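Agmatine ureohydrolase (Thermoplasma volcanium GSS1, PDB 3PZL) probably hydrolyses agmatine to putrescine and urea, as expected of a manganese-dependent agmatinase of the arginase family. Local coordinates at residues N46-R51 against Y158-V163; V138-V143 against G174-I179; D148-Y153 against S185-E190; I179-V184 against V197-S202. One frame throughout, in Å; residues are numbered along the deposited sequence.

Overall arrangement
Contacts 2 and 4 lie in one parallel sheet, contacts 1 and 3 in loops near the manganese site. Contacts 2 and 4 are successive pairings in that sheet: they share I179, their centres lie about 11 Å apart, and probable hydrogen bonds S178 N to S198 O (2.8 Å) and S178 O to I200 N (2.9 Å) join them. Contacts 1 and 3 both use the long loop after strand 138-143, their centres about 13 Å apart; V163 touches D148, and A161 and C162 touch R150. D148 of contact 3 binds manganese; the H160 side chain of contact 1 lies about 5 Å from a manganese ion. Contacts 1, 3 and 4 all reach the third subunit.

Contact 1: residues N46-R51 against Y158-V163; sequences NTSSYR and YNHACV
T47 and H160 form the dense part of this loop-to-loop contact. The T47 methyl, CG2, packs against H160 CB and the base of the imidazole, 3.4 Å from H160 CG. The two side chains slide past each other in opposite directions, with the methyl beside the CB-CG end of H160. H160 has CG between its own N and carbonyl carbon (chi1 81°), which sets that atom beside the T47 methyl. On the other branch of T47, OG1 sits 3.5 Å from N159 CA. The residues from N159 to C162 make a type I turn, closed by C162 N to N159 O at 2.8 Å. The segments belong to the loops that follow strands 37-42 and 138-143 of the arginase fold, and H160 lies near the metal centre, its side chain about 5 Å from a manganese ion. Packing thins out along S48 and S49. S48 OG stands over one ring face of H160, 3.7 Å above the plane and toward the rim, while its hydrogen bond goes to E123. S49, partly exposed, keeps its side chain at least 5.5 Å from 158-163 and packs instead on E92 of the second subunit.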
loop_
_atom_site.group_PDB
_atom_site.type_symbol
_atom_site.label_atom_id
_atom_site.label_comp_id
_atom_site.label_asym_id
_atom_site.label_seq_id
_atom_site.Cartn_x
_atom_site.Cartn_y
_atom_site.Cartn_z
ATOM N N ASN B 46 7.533 18.831 13.073
ATOM C CA ASN B 46 7.951 19.865 12.149
ATOM C C ASN B 46 9.444 20.152 12.198
ATOM O O ASN B 46 9.890 21.307 12.159
ATOM C CB ASN B 46 7.129 21.144 12.367
ATOM C CG ASN B 46 6.954 21.925 11.101
ATOM O OD1 ASN B 46 6.702 21.343 10.038
ATOM N ND2 ASN B 46 7.113 23.242 11.192
ATOM N N THR B 47 10.219 19.090 12.278
ATOM C CA THR B 47 11.654 19.211 12.129
ATOM C C THR B 47 12.179 17.967 11.389
ATOM O O THR B 47 13.381 17.863 11.108
ATOM C CB THR B 47 12.351 19.452 13.524
ATOM O OG1 THR B 47 13.285 20.528 13.435
ATOM C CG2 THR B 47 13.060 18.241 14.030
ATOM N N SER B 48 11.263 17.048 11.073
ATOM C CA SER B 48 11.621 15.732 10.542
ATOM C C SER B 48 11.744 15.762 9.035
ATOM O O SER B 48 10.820 16.157 8.340
ATOM C CB SER B 48 10.576 14.672 10.939
ATOM O OG SER B 48 10.649 14.362 12.319
ATOM N N SER B 49 12.879 15.319 8.527
ATOM C CA SER B 49 13.139 15.512 7.116
ATOM C C SER B 49 12.770 14.329 6.248
ATOM O O SER B 49 12.042 14.491 5.260
ATOM C CB SER B 49 14.594 15.857 6.872
ATOM O OG SER B 49 14.780 15.944 5.470
ATOM N N TYR B 50 13.291 13.147 6.603
ATOM C CA TYR B 50 13.198 12.006 5.718
ATOM C C TYR B 50 11.763 11.421 5.564
ATOM O O TYR B 50 11.119 11.619 4.539
ATOM C CB TYR B 50 14.233 10.951 6.071
ATOM C CG TYR B 50 14.259 9.867 5.026
ATOM C CD1 TYR B 50 14.563 10.175 3.720
ATOM C CD2 TYR B 50 13.965 8.543 5.336
ATOM C CE1 TYR B 50 14.578 9.222 2.748
ATOM C CE2 TYR B 50 14.000 7.580 4.372
ATOM C CZ TYR B 50 14.286 7.942 3.059
ATOM O OH TYR B 50 14.335 7.021 2.028
ATOM N N ARG B 51 11.277 10.681 6.550
ATOM C CA ARG B 51 9.926 10.156 6.507
ATOM C C ARG B 51 9.121 10.974 7.456
ATOM O O ARG B 51 9.551 11.249 8.585
ATOM C CB ARG B 51 9.886 8.708 6.974
ATOM C CG ARG B 51 10.297 7.706 5.916
ATOM C CD ARG B 51 10.310 6.333 6.474
ATOM N NE ARG B 51 10.772 5.359 5.508
ATOM C CZ ARG B 51 10.996 4.069 5.784
ATOM N NH1 ARG B 51 10.834 3.577 7.012
ATOM N NH2 ARG B 51 11.410 3.254 4.827
ATOM N N TYR B 158 17.044 23.243 18.417
ATOM C CA TYR B 158 16.092 22.253 18.876
ATOM C C TYR B 158 15.587 21.309 17.763
ATOM O O TYR B 158 14.631 20.575 17.971
ATOM C CB TYR B 158 14.938 22.922 19.629
ATOM C CG TYR B 158 15.397 23.756 20.802
ATOM C CD1 TYR B 158 16.061 23.171 21.887
ATOM C CD2 TYR B 158 15.170 25.140 20.833
ATOM C CE1 TYR B 158 16.491 23.951 22.968
ATOM C CE2 TYR B 158 15.601 25.924 21.908
ATOM C CZ TYR B 158 16.258 25.321 22.969
ATOM O OH TYR B 158 16.676 26.084 24.037
ATOM N N ASN B 159 16.251 21.322 16.608
ATOM C CA ASN B 159 16.074 20.278 15.594
ATOM C C ASN B 159 16.311 18.876 16.160
ATOM O O ASN B 159 17.256 18.685 16.932
ATOM C CB ASN B 159 17.036 20.508 14.434
ATOM C CG ASN B 159 16.944 19.431 13.376
ATOM O OD1 ASN B 159 16.288 19.626 12.350
ATOM N ND2 ASN B 159 17.595 18.293 13.615
ATOM N N HIS B 160 15.487 17.904 15.734
ATOM C CA HIS B 160 15.468 16.547 16.320
ATOM C C HIS B 160 16.742 15.706 16.110
ATOM O O HIS B 160 16.819 14.549 16.546
ATOM C CB HIS B 160 14.215 15.768 15.880
ATOM C CG HIS B 160 14.328 15.147 14.516
ATOM N ND1 HIS B 160 14.775 15.841 13.406
ATOM C CD2 HIS B 160 14.034 13.899 14.082
ATOM C CE1 HIS B 160 14.761 15.043 12.353
ATOM N NE2 HIS B 160 14.313 13.860 12.736
ATOM N N ALA B 161 17.731 16.291 15.445
ATOM C CA ALA B 161 19.031 15.666 15.296
ATOM C C ALA B 161 20.054 16.268 16.275
ATOM O O ALA B 161 21.260 16.021 16.161
ATOM C CB ALA B 161 19.502 15.827 13.864
ATOM N N CYS B 162 19.566 17.056 17.231
ATOM C CA CYS B 162 20.416 17.759 18.180
ATOM C C CYS B 162 19.993 17.454 19.605
ATOM O O CYS B 162 20.566 18.017 20.555
ATOM C CB CYS B 162 20.305 19.261 17.969
ATOM S SG CYS B 162 20.658 19.839 16.326
ATOM N N VAL B 163 18.999 16.571 19.760
ATOM C CA VAL B 163 18.453 16.269 21.083
ATOM C C VAL B 163 19.546 15.925 22.120
ATOM O O VAL B 163 19.542 16.466 23.226
ATOM C CB VAL B 163 17.279 15.243 21.044
ATOM C CG1 VAL B 163 17.648 14.076 20.279
ATOM C CG2 VAL B 163 16.868 14.801 22.439
#

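Contact 2: residues V138-V143 against G174-I179; sequences VDLVIV and GRITSI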
loop_
_atom_site.group_PDB
_atom_site.type_symbol
_atom_site.label_atom_id
_atom_site.label_comp_id
_atom_site.label_asym_id
_atom_site.label_seq_id
_atom_site.Cartn_x
_atom_site.Cartn_y
_atom_site.Cartn_z
ATOM N N VAL B 138 18.887 12.049 38.693
ATOM C CA VAL B 138 18.341 11.314 37.561
ATOM C C VAL B 138 19.351 11.297 36.409
ATOM O O VAL B 138 19.876 12.327 36.043
ATOM C CB VAL B 138 16.980 11.942 37.083
ATOM C CG1 VAL B 138 16.429 11.209 35.868
ATOM C CG2 VAL B 138 15.946 11.925 38.187
ATOM N N ASP B 139 19.615 10.122 35.846
ATOM C CA ASP B 139 20.409 10.005 34.621
ATOM C C ASP B 139 19.499 9.657 33.441
ATOM O O ASP B 139 18.387 9.152 33.628
ATOM C CB ASP B 139 21.475 8.925 34.771
ATOM C CG ASP B 139 22.620 9.344 35.707
ATOM O OD1 ASP B 139 23.542 8.519 35.934
ATOM O OD2 ASP B 139 22.634 10.499 36.204
ATOM N N LEU B 140 19.983 9.931 32.229
ATOM C CA LEU B 140 19.208 9.762 31.016
ATOM C C LEU B 140 19.710 8.561 30.227
ATOM O O LEU B 140 20.902 8.469 29.938
ATOM C CB LEU B 140 19.301 11.025 30.161
ATOM C CG LEU B 140 18.564 11.056 28.802
ATOM C CD1 LEU B 140 17.070 11.055 28.961
ATOM C CD2 LEU B 140 18.987 12.253 27.994
ATOM N N VAL B 141 18.794 7.642 29.899
ATOM C CA VAL B 141 19.149 6.450 29.119
ATOM C C VAL B 141 18.383 6.406 27.811
ATOM O O VAL B 141 17.170 6.219 27.807
ATOM C CB VAL B 141 18.926 5.123 29.869
ATOM C CG1 VAL B 141 19.514 4.000 29.057
ATOM C CG2 VAL B 141 19.574 5.150 31.269
ATOM N N ILE B 142 19.120 6.558 26.714
ATOM C CA ILE B 142 18.540 6.701 25.404
ATOM C C ILE B 142 18.759 5.473 24.501
ATOM O O ILE B 142 19.882 4.960 24.397
ATOM C CB ILE B 142 19.100 7.954 24.687
ATOM C CG1 ILE B 142 19.019 9.182 25.596
ATOM C CG2 ILE B 142 18.350 8.182 23.372
ATOM C CD1 ILE B 142 19.406 10.459 24.951
ATOM N N VAL B 143 17.682 5.009 23.862
ATOM C CA VAL B 143 17.789 3.994 22.823
ATOM C C VAL B 143 17.621 4.720 21.530
ATOM O O VAL B 143 16.630 5.409 21.347
ATOM C CB VAL B 143 16.674 2.973 22.905
ATOM C CG1 VAL B 143 16.646 2.120 21.619
ATOM C CG2 VAL B 143 16.831 2.113 24.151
ATOM N N GLY B 174 28.762 12.624 32.319
ATOM C CA GLY B 174 28.458 11.422 33.099
ATOM C C GLY B 174 26.992 11.177 33.402
ATOM O O GLY B 174 26.639 10.231 34.101
ATOM N N ARG B 175 26.130 12.014 32.856
ATOM C CA ARG B 175 24.728 11.908 33.156
ATOM C C ARG B 175 23.882 11.200 32.078
ATOM O O ARG B 175 22.730 10.858 32.326
ATOM C CB ARG B 175 24.202 13.305 33.481
ATOM C CG ARG B 175 24.454 13.709 34.927
ATOM C CD ARG B 175 23.158 13.710 35.717
ATOM N NE ARG B 175 22.735 15.086 36.000
ATOM C CZ ARG B 175 21.474 15.521 36.120
ATOM N NH1 ARG B 175 20.436 14.703 35.964
ATOM N NH2 ARG B 175 21.243 16.810 36.374
ATOM N N ILE B 176 24.472 10.950 30.909
ATOM C CA ILE B 176 23.746 10.537 29.701
ATOM C C ILE B 176 24.408 9.338 29.012
ATOM O O ILE B 176 25.610 9.325 28.792
ATOM C CB ILE B 176 23.660 11.721 28.670
ATOM C CG1 ILE B 176 22.916 12.932 29.258
ATOM C CG2 ILE B 176 23.001 11.292 27.345
ATOM C CD1 ILE B 176 23.167 14.237 28.538
ATOM N N THR B 177 23.596 8.353 28.654
ATOM C CA THR B 177 24.003 7.193 27.888
ATOM C C THR B 177 23.043 7.032 26.720
ATOM O O THR B 177 21.844 7.248 26.866
ATOM C CB THR B 177 23.802 5.957 28.732
ATOM O OG1 THR B 177 24.169 6.263 30.085
ATOM C CG2 THR B 177 24.589 4.763 28.188
ATOM N N SER B 178 23.542 6.607 25.568
ATOM C CA SER B 178 22.668 6.342 24.417
ATOM C C SER B 178 23.073 5.056 23.712
ATOM O O SER B 178 24.207 4.920 23.282
ATOM C CB SER B 178 22.712 7.514 23.451
ATOM O OG SER B 178 21.673 7.425 22.506
ATOM N N ILE B 179 22.152 4.108 23.616
ATOM C CA ILE B 179 22.467 2.765 23.156
ATOM C C ILE B 179 21.874 2.396 21.804
ATOM O O ILE B 179 20.701 2.701 21.504
ATOM C CB ILE B 179 21.978 1.722 24.169
ATOM C CG1 ILE B 179 22.628 1.964 25.524
ATOM C CG2 ILE B 179 22.307 0.310 23.684
ATOM C CD1 ILE B 179 22.308 0.883 26.530
#
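I142 N donates to T177 O at 2.8 Å, the shortest sound bond between these two neighbouring strands. One step back, T177 N reaches L140 O at 3.0 Å, and I176 CA-H adds a secondary contact to the same oxygen. L140 also donates through its own N to R175 O at 2.9 Å, and farther along I142 O takes I179 N. Strands 138-143 and 176-179 thus run parallel, 16° apart in direction. On one face L140 and I176 lie side by side and point the same way, with L140 CD2 4.2 Å from I176 CG2. I142 follows on that face, its CB 3.4 Å from S178 OG, and its side chain touches the metal ligand H124. The opposite face carries V141, V143, T177 and I179; V141 and I179 meet helix 202-220. Near the start of the strands the R175 chain, bent at chi2 and chi3, passes D139 at about a right angle, and D139 OD2 touches R175 CD at 3.3 Å. D139 OD1 bonds to S221 OG, and the guanidinium of R175 lies beside V138 O. With helix 163-171 as the connection, the two strands form a beta-alpha-beta unit in the parallel sheet of the arginase fold.

Contact 3: residues D148-Y153 against S185-E190; sequences DFRSSY and SREEFE. With MN (manganese (II) ion), chain F.
S185 and R150 meet at the N-terminus of the short helix 186-189, where S185 is the N-cap, and the contact fastens this helix to the metal-binding loop of the arginase fold. S185 OG stands 3.5 Å above one face of the R150 guanidinium and Y153 CE1 lies over the opposite face, each toward the rim. S185 O accepts E188 N and F189 N. Next along the helix, E187 extends its carboxylate toward the arginine, yet OE1 stays 4.1 Å from R150 NE, beyond a salt bridge. E188, one turn past the cap, does more. Its chain is extended beyond CG (chi2 170°), with the carboxylate at R150. The main partner of R150 NH1 is E69 of the third subunit, through a salt bridge; E188 OE1 adds another at 3.4 Å, well out of the guanidinium plane, so charge rather than a directed N-H links them. OE1 also takes a weak bond from S185 N, the glutamate half of a capping box, and S147 OG bonds E188 OE2. E188 CB meets the edge of the F149 ring at CD2, 3.8 Å away, in the ring plane. Immediately before that phenylalanine, D148 OD2 binds manganese at 2.2 Å.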
loop_
_atom_site.group_PDB
_atom_site.type_symbol
_atom_site.label_atom_id
_atom_site.label_comp_id
_atom_site.label_asym_id
_atom_site.label_seq_id
_atom_site.Cartn_x
_atom_site.Cartn_y
_atom_site.Cartn_z
ATOM N N ASP B 148 21.947 11.878 18.261
ATOM C CA ASP B 148 21.302 13.134 17.921
ATOM C C ASP B 148 22.082 14.231 18.648
ATOM O O ASP B 148 21.550 14.941 19.492
ATOM C CB ASP B 148 19.829 13.128 18.332
ATOM C CG ASP B 148 19.177 11.771 18.183
ATOM O OD1 ASP B 148 19.372 11.087 17.148
ATOM O OD2 ASP B 148 18.433 11.379 19.112
ATOM N N PHE B 149 23.356 14.347 18.297
ATOM C CA PHE B 149 24.323 15.147 19.025
ATOM C C PHE B 149 24.940 16.027 17.992
ATOM O O PHE B 149 25.947 15.669 17.413
ATOM C CB PHE B 149 25.390 14.219 19.614
ATOM C CG PHE B 149 26.485 14.911 20.374
ATOM C CD1 PHE B 149 26.327 15.238 21.731
ATOM C CD2 PHE B 149 27.708 15.160 19.758
ATOM C CE1 PHE B 149 27.351 15.849 22.434
ATOM C CE2 PHE B 149 28.728 15.767 20.450
ATOM C CZ PHE B 149 28.547 16.117 21.793
ATOM N N ARG B 150 24.306 17.167 17.735
ATOM C CA ARG B 150 24.713 18.047 16.668
ATOM C C ARG B 150 24.448 19.424 17.212
ATOM O O ARG B 150 23.416 19.652 17.822
ATOM C CB ARG B 150 23.845 17.785 15.435
ATOM C CG ARG B 150 24.556 17.955 14.080
ATOM C CD ARG B 150 23.597 17.697 12.912
ATOM N NE ARG B 150 24.272 17.351 11.655
ATOM C CZ ARG B 150 24.237 16.148 11.072
ATOM N NH1 ARG B 150 23.582 15.136 11.618
ATOM N NH2 ARG B 150 24.867 15.934 9.934
ATOM N N SER B 151 25.373 20.347 17.010
ATOM C CA SER B 151 25.190 21.670 17.581
ATOM C C SER B 151 23.924 22.361 17.032
ATOM O O SER B 151 23.163 22.963 17.790
ATOM C CB SER B 151 26.445 22.518 17.403
ATOM O OG SER B 151 26.663 23.313 18.576
ATOM N N SER B 152 23.696 22.247 15.722
ATOM C CA SER B 152 22.462 22.744 15.097
ATOM C C SER B 152 22.170 22.077 13.742
ATOM O O SER B 152 23.080 21.579 13.068
ATOM C CB SER B 152 22.501 24.267 14.936
ATOM O OG SER B 152 21.245 24.756 14.522
ATOM N N TYR B 153 20.899 22.071 13.344
ATOM C CA TYR B 153 20.525 21.533 12.039
ATOM C C TYR B 153 19.400 22.341 11.416
ATOM O O TYR B 153 18.396 22.642 12.074
ATOM C CB TYR B 153 20.126 20.085 12.191
ATOM C CG TYR B 153 20.192 19.262 10.945
ATOM C CD1 TYR B 153 21.317 19.290 10.111
ATOM C CD2 TYR B 153 19.135 18.395 10.618
ATOM C CE1 TYR B 153 21.370 18.494 8.952
ATOM C CE2 TYR B 153 19.180 17.594 9.485
ATOM C CZ TYR B 153 20.292 17.649 8.661
ATOM O OH TYR B 153 20.304 16.850 7.554
ATOM N N SER B 185 27.534 11.652 12.396
ATOM C CA SER B 185 28.157 12.640 11.524
ATOM C C SER B 185 29.514 13.067 12.096
ATOM O O SER B 185 29.626 13.442 13.272
ATOM C CB SER B 185 27.214 13.830 11.365
ATOM O OG SER B 185 27.867 15.073 11.617
ATOM N N ARG B 186 30.546 13.012 11.258
ATOM C CA ARG B 186 31.925 13.387 11.659
ATOM C C ARG B 186 32.068 14.681 12.489
ATOM O O ARG B 186 32.923 14.774 13.379
ATOM C CB ARG B 186 32.800 13.492 10.426
ATOM C CG ARG B 186 32.179 14.378 9.366
ATOM C CD ARG B 186 32.993 15.656 9.174
ATOM N NE ARG B 186 34.372 15.330 8.800
ATOM C CZ ARG B 186 35.313 16.235 8.564
ATOM N NH1 ARG B 186 36.541 15.843 8.231
ATOM N NH2 ARG B 186 35.027 17.530 8.659
ATOM N N GLU B 187 31.226 15.664 12.184
ATOM C CA GLU B 187 31.198 16.913 12.912
ATOM C C GLU B 187 30.898 16.683 14.382
ATOM O O GLU B 187 31.392 17.407 15.249
ATOM C CB GLU B 187 30.154 17.809 12.312
ATOM C CG GLU B 187 30.285 17.858 10.817
ATOM C CD GLU B 187 29.145 18.595 10.176
ATOM O OE1 GLU B 187 28.034 18.567 10.769
ATOM O OE2 GLU B 187 29.368 19.207 9.096
ATOM N N GLU B 188 30.103 15.656 14.661
ATOM C CA GLU B 188 29.823 15.245 16.037
ATOM C C GLU B 188 31.002 14.462 16.597
ATOM O O GLU B 188 31.512 14.794 17.665
ATOM C CB GLU B 188 28.568 14.382 16.099
ATOM C CG GLU B 188 27.449 14.801 15.139
ATOM C CD GLU B 188 26.310 13.769 15.055
ATOM O OE1 GLU B 188 25.558 13.789 14.069
ATOM O OE2 GLU B 188 26.158 12.948 15.973
ATOM N N PHE B 189 31.434 13.433 15.864
ATOM C CA PHE B 189 32.542 12.569 16.278
ATOM C C PHE B 189 33.848 13.326 16.522
ATOM O O PHE B 189 34.701 12.875 17.281
ATOM C CB PHE B 189 32.790 11.467 15.241
ATOM C CG PHE B 189 33.999 10.597 15.548
ATOM C CD1 PHE B 189 33.878 9.449 16.335
ATOM C CD2 PHE B 189 35.266 10.941 15.066
ATOM C CE1 PHE B 189 35.004 8.656 16.630
ATOM C CE2 PHE B 189 36.388 10.162 15.357
ATOM C CZ PHE B 189 36.256 9.018 16.135
ATOM N N GLU B 190 34.006 14.461 15.858
ATOM C CA GLU B 190 35.222 15.230 15.989
ATOM C C GLU B 190 35.111 16.247 17.102
ATOM O O GLU B 190 36.124 16.830 17.510
ATOM C CB GLU B 190 35.579 15.917 14.672
ATOM C CG GLU B 190 36.415 15.031 13.725
ATOM C CD GLU B 190 36.657 15.692 12.371
ATOM O OE1 GLU B 190 36.178 16.839 12.141
ATOM O OE2 GLU B 190 37.318 15.037 11.529
HETATM MN MN MN F . 16.711 10.985 17.859
#

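Contact 4: residues I179-V184 against V197-S202; sequences IGIRSV and VSFISS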
loop_
_atom_site.group_PDB
_atom_site.type_symbol
_atom_site.label_atom_id
_atom_site.label_comp_id
_atom_site.label_asym_id
_atom_site.label_seq_id
_atom_site.Cartn_x
_atom_site.Cartn_y
_atom_site.Cartn_z
ATOM N N ILE B 179 22.152 4.108 23.616
ATOM C CA ILE B 179 22.467 2.765 23.156
ATOM C C ILE B 179 21.874 2.396 21.804
ATOM O O ILE B 179 20.701 2.701 21.504
ATOM C CB ILE B 179 21.978 1.722 24.169
ATOM C CG1 ILE B 179 22.628 1.964 25.524
ATOM C CG2 ILE B 179 22.307 0.310 23.684
ATOM C CD1 ILE B 179 22.308 0.883 26.530
ATOM N N GLY B 180 22.677 1.701 21.000
ATOM C CA GLY B 180 22.227 1.202 19.690
ATOM C C GLY B 180 22.818 1.976 18.527
ATOM O O GLY B 180 22.652 1.605 17.369
ATOM N N ILE B 181 23.535 3.052 18.839
ATOM C CA ILE B 181 23.976 3.992 17.805
ATOM C C ILE B 181 24.882 3.346 16.723
ATOM O O ILE B 181 25.681 2.481 17.017
ATOM C CB ILE B 181 24.586 5.319 18.413
ATOM C CG1 ILE B 181 26.017 5.114 18.825
ATOM C CG2 ILE B 181 23.738 5.890 19.580
ATOM C CD1 ILE B 181 26.919 5.377 17.688
ATOM N N ARG B 182 24.679 3.761 15.471
ATOM C CA ARG B 182 25.343 3.175 14.295
ATOM C C ARG B 182 25.410 4.147 13.138
ATOM O O ARG B 182 25.778 3.770 12.030
ATOM C CB ARG B 182 24.638 1.897 13.825
ATOM C CG ARG B 182 23.170 2.027 13.446
ATOM C CD ARG B 182 22.525 0.633 13.493
ATOM N NE ARG B 182 21.066 0.604 13.325
ATOM C CZ ARG B 182 20.177 0.874 14.290
ATOM N NH1 ARG B 182 20.599 1.198 15.512
ATOM N NH2 ARG B 182 18.858 0.826 14.040
ATOM N N SER B 183 25.041 5.394 13.405
ATOM C CA SER B 183 25.018 6.461 12.398
ATOM C C SER B 183 25.420 7.786 13.054
ATOM O O SER B 183 24.666 8.349 13.865
ATOM C CB SER B 183 23.611 6.561 11.747
ATOM O OG SER B 183 23.419 7.748 10.980
ATOM N N VAL B 184 26.611 8.275 12.704
ATOM C CA VAL B 184 27.182 9.469 13.337
ATOM C C VAL B 184 27.805 10.358 12.299
ATOM O O VAL B 184 28.506 9.887 11.426
ATOM C CB VAL B 184 28.272 9.108 14.384
ATOM C CG1 VAL B 184 28.822 10.383 15.101
ATOM C CG2 VAL B 184 27.739 8.091 15.400
ATOM N N VAL B 197 29.577 11.979 26.578
ATOM C CA VAL B 197 28.384 11.147 26.619
ATOM C C VAL B 197 28.815 9.733 26.344
ATOM O O VAL B 197 29.752 9.487 25.568
ATOM C CB VAL B 197 27.280 11.576 25.572
ATOM C CG1 VAL B 197 26.264 10.477 25.370
ATOM C CG2 VAL B 197 26.580 12.899 25.984
ATOM N N SER B 198 28.123 8.804 26.985
ATOM C CA SER B 198 28.351 7.392 26.750
ATOM C C SER B 198 27.544 6.921 25.535
ATOM O O SER B 198 26.312 6.950 25.549
ATOM C CB SER B 198 27.982 6.604 28.008
ATOM O OG SER B 198 28.795 5.457 28.146
ATOM N N PHE B 199 28.238 6.520 24.473
ATOM C CA PHE B 199 27.557 6.028 23.279
ATOM C C PHE B 199 27.878 4.558 23.123
ATOM O O PHE B 199 29.040 4.171 23.081
ATOM C CB PHE B 199 27.995 6.786 22.013
ATOM C CG PHE B 199 27.464 8.193 21.912
ATOM C CD1 PHE B 199 28.316 9.288 22.037
ATOM C CD2 PHE B 199 26.107 8.433 21.658
ATOM C CE1 PHE B 199 27.817 10.592 21.929
ATOM C CE2 PHE B 199 25.608 9.741 21.557
ATOM C CZ PHE B 199 26.459 10.814 21.684
ATOM N N ILE B 200 26.850 3.733 23.033
ATOM C CA ILE B 200 27.069 2.325 22.851
ATOM C C ILE B 200 26.480 1.891 21.523
ATOM O O ILE B 200 25.258 2.032 21.262
ATOM C CB ILE B 200 26.524 1.549 24.036
ATOM C CG1 ILE B 200 27.321 1.937 25.267
ATOM C CG2 ILE B 200 26.649 0.047 23.824
ATOM C CD1 ILE B 200 26.511 1.918 26.509
ATOM N N SER B 201 27.372 1.379 20.678
ATOM C CA SER B 201 27.025 0.988 19.328
ATOM C C SER B 201 26.159 -0.266 19.311
ATOM O O SER B 201 26.365 -1.155 20.123
ATOM C CB SER B 201 28.299 0.765 18.499
ATOM O OG SER B 201 28.887 -0.492 18.805
ATOM N N SER B 202 25.229 -0.351 18.358
ATOM C CA SER B 202 24.466 -1.574 18.182
ATOM C C SER B 202 25.364 -2.788 17.955
ATOM O O SER B 202 24.965 -3.909 18.228
ATOM C CB SER B 202 23.444 -1.430 17.042
ATOM O OG SER B 202 24.081 -1.333 15.789
#
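I181 meets F199 with its CG1 turned between its backbone N and carbonyl carbon (chi1 81°), which leaves CG2 anti to the carbonyl carbon; R182 has its CG in the same kind of place (chi1 58°) and then runs extended from CG to NE past S202. I181 CG2 touches F199 CD2 at 4.0 Å, the two side chains crossing at about a right angle, and R182 CD passes 3.4 Å from S202 OG. I181 also meets Y73 of the third subunit. The backbones pair through I200 O, which takes G180 N at 2.6 Å and, weakly, I181 N at 3.1 Å. S202 N then bonds I181 O at 3.2 Å. At G180 (phi 107°) a CB would be jammed against the carbonyl O of I179. G180 O is held by R182 NH1 at 2.8 Å, in the guanidinium plane, with a weak second bond from S202 N. R182 NE bonds E245 O; bonds to the P246, D231 and G232 carbonyls are weak. The R182 side chain lies about 6 Å from that of the metal ligand D231. S202 OG bonds F247 O. The I179 and I200 side chains lie side by side, CG1 of I179 4.0 Å from CD1 of I200. Helix 202-220, N-capped by S201 OG on D204 N, packs against both, and strand 198-201, outermost of the sheet in this chain, lies beside strand 176-180.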